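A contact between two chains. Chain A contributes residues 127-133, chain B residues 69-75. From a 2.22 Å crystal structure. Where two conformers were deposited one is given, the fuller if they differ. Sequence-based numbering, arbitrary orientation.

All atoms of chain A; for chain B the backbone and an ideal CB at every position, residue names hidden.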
# COMPACT_ATOMS: atom_id res chain seq x y z
N GLY A 127 -2.58 0.55 -10.78
CA GLY A 127 -2.69 1.06 -9.43
C GLY A 127 -3.58 2.25 -9.35
O GLY A 127 -3.75 2.95 -10.35
N THR A 128 -4.16 2.47 -8.16
CA THR A 128 -5.07 3.59 -7.93
C THR A 128 -4.62 4.38 -6.69
O THR A 128 -4.39 3.82 -5.62
CB THR A 128 -6.50 3.10 -7.77
OG1 THR A 128 -6.86 2.40 -8.95
CG2 THR A 128 -7.47 4.26 -7.54
N LEU A 129 -4.46 5.68 -6.89
CA LEU A 129 -4.14 6.61 -5.82
C LEU A 129 -5.37 7.46 -5.56
O LEU A 129 -5.96 8.00 -6.49
CB LEU A 129 -2.97 7.51 -6.24
CG LEU A 129 -2.49 8.55 -5.24
CD1 LEU A 129 -1.86 7.92 -3.99
CD2 LEU A 129 -1.55 9.50 -5.96
N ARG A 130 -5.76 7.57 -4.29
CA ARG A 130 -6.86 8.44 -3.87
C ARG A 130 -6.33 9.49 -2.90
O ARG A 130 -5.56 9.17 -2.00
CB ARG A 130 -7.98 7.60 -3.24
CG ARG A 130 -8.75 6.77 -4.31
CD ARG A 130 -9.64 5.76 -3.69
NE ARG A 130 -10.55 5.14 -4.65
CZ ARG A 130 -11.43 4.18 -4.38
NH1 ARG A 130 -11.52 3.67 -3.15
NH2 ARG A 130 -12.22 3.73 -5.34
N LEU A 131 -6.73 10.75 -3.11
CA LEU A 131 -6.36 11.85 -2.23
C LEU A 131 -7.64 12.44 -1.64
O LEU A 131 -8.69 12.46 -2.27
CB LEU A 131 -5.56 12.92 -2.97
CG LEU A 131 -4.33 12.41 -3.73
CD1 LEU A 131 -4.67 11.98 -5.14
CD2 LEU A 131 -3.23 13.46 -3.75
N TYR A 132 -7.56 12.89 -0.40
CA TYR A 132 -8.73 13.48 0.26
C TYR A 132 -8.30 14.38 1.37
O TYR A 132 -7.32 14.10 2.04
CB TYR A 132 -9.65 12.41 0.85
CG TYR A 132 -8.98 11.09 1.12
CD1 TYR A 132 -8.33 10.82 2.33
CD2 TYR A 132 -9.02 10.10 0.14
CE1 TYR A 132 -7.71 9.58 2.52
CE2 TYR A 132 -8.42 8.89 0.31
CZ TYR A 132 -7.77 8.62 1.47
OH TYR A 132 -7.22 7.38 1.51
N GLN A 133 -9.04 15.47 1.56
CA GLN A 133 -8.82 16.38 2.67
C GLN A 133 -9.67 16.00 3.88
O GLN A 133 -10.89 15.94 3.80
CB GLN A 133 -9.17 17.82 2.26
CG GLN A 133 -8.81 18.85 3.32
CD GLN A 133 -9.05 20.27 2.86
OE1 GLN A 133 -9.14 20.54 1.65
NE2 GLN A 133 -9.17 21.19 3.81
N UNK B 69 -5.17 2.99 8.80
CA UNK B 69 -5.17 2.03 7.71
C UNK B 69 -6.32 2.32 6.76
O UNK B 69 -7.16 3.18 7.04
CB UNK B 69 -5.26 0.60 8.25
N UNK B 70 -6.33 1.61 5.64
CA UNK B 70 -7.33 1.84 4.62
C UNK B 70 -7.96 0.56 4.10
O UNK B 70 -7.29 -0.46 3.95
CB UNK B 70 -6.71 2.61 3.46
N UNK B 71 -9.28 0.62 3.89
CA UNK B 71 -10.06 -0.44 3.25
C UNK B 71 -10.69 0.24 2.03
O UNK B 71 -11.09 1.41 2.14
CB UNK B 71 -11.10 -1.05 4.19
N UNK B 72 -10.78 -0.47 0.91
CA UNK B 72 -11.31 0.10 -0.31
C UNK B 72 -11.89 -0.86 -1.33
O UNK B 72 -11.47 -2.01 -1.44
CB UNK B 72 -10.20 0.90 -0.99
N UNK B 73 -12.81 -0.30 -2.11
CA UNK B 73 -13.44 -0.94 -3.23
C UNK B 73 -13.04 -0.12 -4.44
O UNK B 73 -13.23 1.09 -4.45
CB UNK B 73 -14.96 -1.04 -3.06
N UNK B 74 -12.45 -0.76 -5.42
CA UNK B 74 -12.16 -0.13 -6.69
C UNK B 74 -12.60 -1.07 -7.82
O UNK B 74 -12.16 -2.21 -7.92
CB UNK B 74 -10.67 0.21 -6.80
N UNK B 75 -13.47 -0.55 -8.68
CA UNK B 75 -14.17 -1.34 -9.69
C UNK B 75 -14.90 -2.43 -8.92
O UNK B 75 -15.59 -2.11 -7.93
CB UNK B 75 -13.22 -1.92 -10.74

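The two strands run at 121° between their N-to-C directions, with axes no closer than 10.0 Å. That spacing is too wide for pairing between backbones, so contact must be made by side chains reaching across.

Position 69 has extended backbone angles (-144/173), and no atom of the chain A stretch lies within 5.5 Å of its ideal CB. The visible geometry sets no preference. The deposited residue is M69(B), present as selenomethionine, and it makes no contact here.

At position 70 the CA-to-CB bond points toward chain A, and the ideal CB lies 5.2 Å from Y132(A) OH. A branched or medium-sized aliphatic side chain could fill the gap beside the phenol; a polar one might instead address the hydroxyl. The residue is V70(B), for which one of two conformers is given. With chi1 at 175° (t), its CG2 comes to 4.3 Å from Y132(A) OH, a light packing contact that covers only 17 Å² of the valine.

Position 71 is out of reach on the alternate side of the strand, so chain A says nothing about size or polarity. It is A71(B).

Position 72 is the most informative. Its CB points toward chain A, with the ideal CB 3.8 Å from R130(A) NH1. The nearby positive charge would make an acidic or neutral polar residue an obvious suggestion, and a small one would also fit. Farther along, however, the carbonyl O of T128(A) offers an acceptor that a long donor could reach. The deposited R72(B) takes this second course. Chi angles of 69° (p), 163° (t) and 54° (p) bend the chain so that NH1 donates to T128(A) O at 2.8 Å, with an N-H...acceptor angle of 152°. The carbonyl lies at the guanidinium edge, near its plane, while CD of R130(A) lies over one face. The price is proximity of like charges: R130(A) NH1 and R72(B) NE are 4.1 Å apart. Both guanidinium groups also have hydrogen bonds elsewhere in the structure.

Position 73 points its CB away, so its side chain is little constrained by chain A. Its backbone matters instead: R130(A) NH2 donates to the carbonyl O of residue 73 at 3.0 Å and 148°, and R130(A) NH1 adds a weak bond to the same O at 3.4 Å and 132°. Any residue compatible with a strand could present this acceptor. It is C73(B), whose side chain comes no closer than 5.7 Å.

Position 74 turns toward chain A again, its ideal CB 4.1 Å from R130(A) NH2 and 4.9 Å from T128(A) OG1. Small or polar residues would suit, and an acid could answer the arginine. It is S74(B), with chi1 at 176° (t); the 4.1 Å from its OG to T128(A) OG1 is too long for a hydrogen bond.

Position 75 has left the strand, with a positive phi (57/-129) that glycine, asparagine or aspartate tolerates comparatively well. Its CB points sideways, and D75(B) touches nothing in this stretch.

Chain B 69-75: MVARCSD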
# COMPACT_ATOMS: atom_id res chain seq x y z
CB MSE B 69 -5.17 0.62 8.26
CG MSE B 69 -6.11 0.38 9.38
SE MSE B 69 -7.57 -0.56 8.67
CE MSE B 69 -6.71 -2.35 8.77
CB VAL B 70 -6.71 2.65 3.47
CG1 VAL B 70 -7.68 2.81 2.31
CG2 VAL B 70 -6.28 4.01 4.02
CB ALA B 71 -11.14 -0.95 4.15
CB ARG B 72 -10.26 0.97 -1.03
CG ARG B 72 -9.10 0.23 -1.63
CD ARG B 72 -8.29 1.01 -2.69
NE ARG B 72 -7.80 2.31 -2.23
CZ ARG B 72 -6.78 2.98 -2.78
NH1 ARG B 72 -6.05 2.47 -3.77
NH2 ARG B 72 -6.46 4.18 -2.30
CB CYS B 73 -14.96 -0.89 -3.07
SG CYS B 73 -15.72 -2.38 -3.53
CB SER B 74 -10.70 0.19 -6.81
OG SER B 74 -10.51 0.72 -8.10
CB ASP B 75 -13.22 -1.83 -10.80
CG ASP B 75 -12.81 -0.70 -11.76
OD1 ASP B 75 -13.51 0.34 -11.83
OD2 ASP B 75 -11.79 -0.87 -12.46
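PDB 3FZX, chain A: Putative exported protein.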